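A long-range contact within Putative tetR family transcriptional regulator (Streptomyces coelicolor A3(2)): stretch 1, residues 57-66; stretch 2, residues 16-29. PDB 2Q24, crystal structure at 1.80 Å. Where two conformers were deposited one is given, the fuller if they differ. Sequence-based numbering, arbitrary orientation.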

# COMPACT_ATOMS: atom_id res chain seq x y z
N THR B 57 0.14 16.50 -15.07
CA THR B 57 1.56 16.65 -15.02
C THR B 57 2.13 15.27 -15.33
O THR B 57 1.56 14.25 -14.93
CB THR B 57 1.92 17.15 -13.58
OG1 THR B 57 2.25 18.56 -13.60
CG2 THR B 57 3.02 16.37 -12.96
N ARG B 58 3.23 15.22 -16.05
CA ARG B 58 3.87 13.95 -16.35
C ARG B 58 4.30 13.25 -15.05
O ARG B 58 4.12 12.03 -14.89
CB ARG B 58 5.09 14.18 -17.24
CG ARG B 58 5.76 12.91 -17.70
CD ARG B 58 7.08 13.22 -18.38
NE ARG B 58 6.88 13.53 -19.80
CZ ARG B 58 7.07 12.64 -20.79
NH1 ARG B 58 7.50 11.41 -20.52
NH2 ARG B 58 6.85 13.00 -22.04
N GLU B 59 4.88 14.02 -14.12
CA GLU B 59 5.31 13.41 -12.86
C GLU B 59 4.15 12.88 -12.00
O GLU B 59 4.31 11.90 -11.27
CB GLU B 59 6.30 14.26 -12.05
CG GLU B 59 6.43 15.72 -12.31
CD GLU B 59 6.77 16.08 -13.75
OE1 GLU B 59 7.91 15.87 -14.22
OE2 GLU B 59 5.86 16.61 -14.41
N ALA B 60 2.98 13.52 -12.10
CA ALA B 60 1.82 13.01 -11.38
C ALA B 60 1.39 11.65 -11.98
O ALA B 60 1.01 10.73 -11.25
CB ALA B 60 0.73 13.99 -11.42
N LEU B 61 1.45 11.56 -13.30
CA LEU B 61 1.17 10.28 -14.01
C LEU B 61 2.15 9.19 -13.61
O LEU B 61 1.74 8.08 -13.27
CB LEU B 61 1.14 10.47 -15.55
CG LEU B 61 0.75 9.22 -16.34
CD1 LEU B 61 -0.65 8.73 -15.90
CD2 LEU B 61 0.82 9.45 -17.87
N ILE B 62 3.44 9.49 -13.63
CA ILE B 62 4.47 8.51 -13.23
C ILE B 62 4.25 8.05 -11.80
O ILE B 62 4.22 6.86 -11.53
CB ILE B 62 5.87 9.16 -13.33
CG1 ILE B 62 6.21 9.42 -14.81
CG2 ILE B 62 6.95 8.25 -12.70
CD1 ILE B 62 7.29 10.49 -15.01
N GLU B 63 4.07 9.00 -10.88
CA GLU B 63 3.83 8.63 -9.46
C GLU B 63 2.61 7.74 -9.28
O GLU B 63 2.68 6.68 -8.63
CB GLU B 63 3.72 9.87 -8.56
CG GLU B 63 3.31 9.46 -7.16
CD GLU B 63 3.31 10.56 -6.16
OE1 GLU B 63 3.99 11.58 -6.37
OE2 GLU B 63 2.59 10.38 -5.15
N ALA B 64 1.47 8.17 -9.83
CA ALA B 64 0.23 7.36 -9.77
C ALA B 64 0.39 5.94 -10.37
O ALA B 64 -0.10 4.95 -9.81
CB ALA B 64 -0.91 8.09 -10.47
N ALA B 65 1.08 5.86 -11.51
CA ALA B 65 1.35 4.57 -12.18
C ALA B 65 2.17 3.65 -11.29
O ALA B 65 1.79 2.45 -11.11
CB ALA B 65 2.08 4.77 -13.48
N TYR B 66 3.25 4.19 -10.72
CA TYR B 66 4.07 3.41 -9.78
C TYR B 66 3.22 2.95 -8.57
O TYR B 66 3.29 1.77 -8.19
CB TYR B 66 5.33 4.19 -9.33
CG TYR B 66 6.18 3.38 -8.34
CD1 TYR B 66 7.05 2.35 -8.79
CD2 TYR B 66 6.10 3.64 -6.97
CE1 TYR B 66 7.81 1.62 -7.87
CE2 TYR B 66 6.86 2.92 -6.07
CZ TYR B 66 7.68 1.92 -6.53
OH TYR B 66 8.41 1.20 -5.60
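Stretch 2, residues 16-29: NRDKILAAAVRVFS

How does stretch 2 lie on stretch 1? It is helical from Arg17 to Ser29 and crosses the helix that begins at Arg58 at a signed angle of -100°, nearly at right angles. The axes approach to 8.6 Å; the nearest CA atoms are those of Leu21 and Ala65, 4.6 Å apart.

What does the first part of the helix contribute? Arg17 reaches over with its guanidinium, NH2 lying 3.7 Å from Ala64 CB, and a water bridges the helices, accepting from Arg17 NH2 and donating to Ala64 O, each at 2.8 Å. Ile20 CG2 then touches Leu61 CD1 at 3.9 Å. Leu21 packs its CD2 3.9 Å from Ala64 CB and 4.0 Å from Leu61 CD1.

What meets after Leu21? Two alanines: Ala24 CB is 3.7 Å from Ala65 CB. Val25 CG2 follows, 3.7 Å from Ala65 CB and 3.4 Å from Ala65 O.

What does Phe28 add? Of all the residues in either stretch, Phe28 has the most surface covered by the other. Ile62 CG1 sits over one face, 3.7 Å from the ring centroid in a CH-pi contact, while Arg58 NH1 approaches the edge, 3.5 Å from Phe28 CE1. Leu61 is the knob, held among Ile20, Leu21, Ala24 and Phe28.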

# COMPACT_ATOMS: atom_id res chain seq x y z
N ASN B 16 -11.10 2.62 -16.46
CA ASN B 16 -10.41 3.75 -17.17
C ASN B 16 -9.08 4.18 -16.53
O ASN B 16 -8.08 4.37 -17.24
N ARG B 17 -9.09 4.35 -15.20
CA ARG B 17 -7.86 4.69 -14.45
C ARG B 17 -6.85 3.53 -14.42
O ARG B 17 -5.67 3.73 -14.72
CB ARG B 17 -8.16 5.19 -13.02
CG ARG B 17 -6.91 5.63 -12.23
CD ARG B 17 -7.17 5.79 -10.73
NE ARG B 17 -5.93 5.90 -9.94
CZ ARG B 17 -5.27 7.03 -9.69
NH1 ARG B 17 -5.69 8.18 -10.19
NH2 ARG B 17 -4.16 7.02 -8.94
N ASP B 18 -7.31 2.33 -14.06
CA ASP B 18 -6.46 1.14 -14.08
C ASP B 18 -5.85 0.95 -15.48
O ASP B 18 -4.69 0.56 -15.63
CB ASP B 18 -7.26 -0.11 -13.69
CG ASP B 18 -6.97 -0.62 -12.26
OD1 ASP B 18 -6.31 0.07 -11.44
OD2 ASP B 18 -7.44 -1.74 -11.96
N LYS B 19 -6.63 1.25 -16.53
CA LYS B 19 -6.11 1.12 -17.89
C LYS B 19 -5.00 2.08 -18.20
O LYS B 19 -3.98 1.68 -18.78
CB LYS B 19 -7.23 1.19 -18.94
CG LYS B 19 -7.76 -0.18 -19.29
CD LYS B 19 -9.03 -0.11 -20.12
CE LYS B 19 -8.84 0.69 -21.37
NZ LYS B 19 -10.01 0.58 -22.32
N ILE B 20 -5.19 3.34 -17.81
CA ILE B 20 -4.22 4.38 -18.06
C ILE B 20 -2.96 4.03 -17.32
O ILE B 20 -1.86 4.09 -17.89
CB ILE B 20 -4.74 5.79 -17.62
CG1 ILE B 20 -5.79 6.31 -18.61
CG2 ILE B 20 -3.59 6.81 -17.57
CD1 ILE B 20 -6.53 7.59 -18.10
N LEU B 21 -3.13 3.68 -16.04
CA LEU B 21 -1.97 3.44 -15.18
C LEU B 21 -1.17 2.21 -15.59
O LEU B 21 0.05 2.25 -15.60
CB LEU B 21 -2.37 3.39 -13.70
CG LEU B 21 -3.02 4.72 -13.23
CD1 LEU B 21 -3.39 4.61 -11.77
CD2 LEU B 21 -2.09 5.96 -13.47
N ALA B 22 -1.86 1.15 -16.00
CA ALA B 22 -1.19 -0.05 -16.52
C ALA B 22 -0.39 0.29 -17.78
O ALA B 22 0.78 -0.07 -17.90
CB ALA B 22 -2.22 -1.13 -16.81
N ALA B 23 -1.02 1.03 -18.69
CA ALA B 23 -0.35 1.51 -19.90
C ALA B 23 0.85 2.42 -19.59
O ALA B 23 1.91 2.29 -20.22
CB ALA B 23 -1.36 2.22 -20.85
N ALA B 24 0.69 3.34 -18.62
CA ALA B 24 1.80 4.17 -18.18
C ALA B 24 3.00 3.37 -17.69
O ALA B 24 4.13 3.67 -18.02
CB ALA B 24 1.32 5.15 -17.08
N VAL B 25 2.75 2.38 -16.83
CA VAL B 25 3.84 1.57 -16.35
C VAL B 25 4.57 0.90 -17.52
O VAL B 25 5.79 0.89 -17.55
CB VAL B 25 3.34 0.49 -15.36
CG1 VAL B 25 4.43 -0.59 -15.10
CG2 VAL B 25 2.85 1.15 -14.05
N ARG B 26 3.81 0.33 -18.46
CA ARG B 26 4.36 -0.38 -19.61
C ARG B 26 5.25 0.57 -20.41
O ARG B 26 6.42 0.28 -20.70
CB ARG B 26 3.18 -0.92 -20.44
CG ARG B 26 3.46 -1.90 -21.58
CD ARG B 26 2.12 -2.22 -22.32
NE ARG B 26 0.97 -2.16 -21.39
CZ ARG B 26 -0.30 -1.89 -21.74
NH1 ARG B 26 -0.64 -1.68 -23.01
NH2 ARG B 26 -1.24 -1.86 -20.80
N VAL B 27 4.71 1.74 -20.74
CA VAL B 27 5.41 2.68 -21.62
C VAL B 27 6.60 3.36 -20.91
O VAL B 27 7.67 3.53 -21.49
CB VAL B 27 4.44 3.73 -22.24
CG1 VAL B 27 5.19 4.72 -23.15
CG2 VAL B 27 3.34 3.05 -23.06
N PHE B 28 6.42 3.77 -19.66
CA PHE B 28 7.54 4.37 -18.93
C PHE B 28 8.63 3.35 -18.65
O PHE B 28 9.81 3.69 -18.70
CB PHE B 28 7.09 5.04 -17.62
CG PHE B 28 6.44 6.38 -17.82
CD1 PHE B 28 7.13 7.43 -18.45
CD2 PHE B 28 5.14 6.60 -17.38
CE1 PHE B 28 6.52 8.66 -18.64
CE2 PHE B 28 4.53 7.85 -17.56
CZ PHE B 28 5.22 8.87 -18.19
N SER B 29 8.27 2.09 -18.39
CA SER B 29 9.33 1.11 -18.15
C SER B 29 10.13 0.78 -19.41
O SER B 29 11.31 0.45 -19.30
CB SER B 29 8.85 -0.14 -17.40
OG SER B 29 7.92 -0.85 -18.17
O HOH W 1 -2.07 5.47 -7.95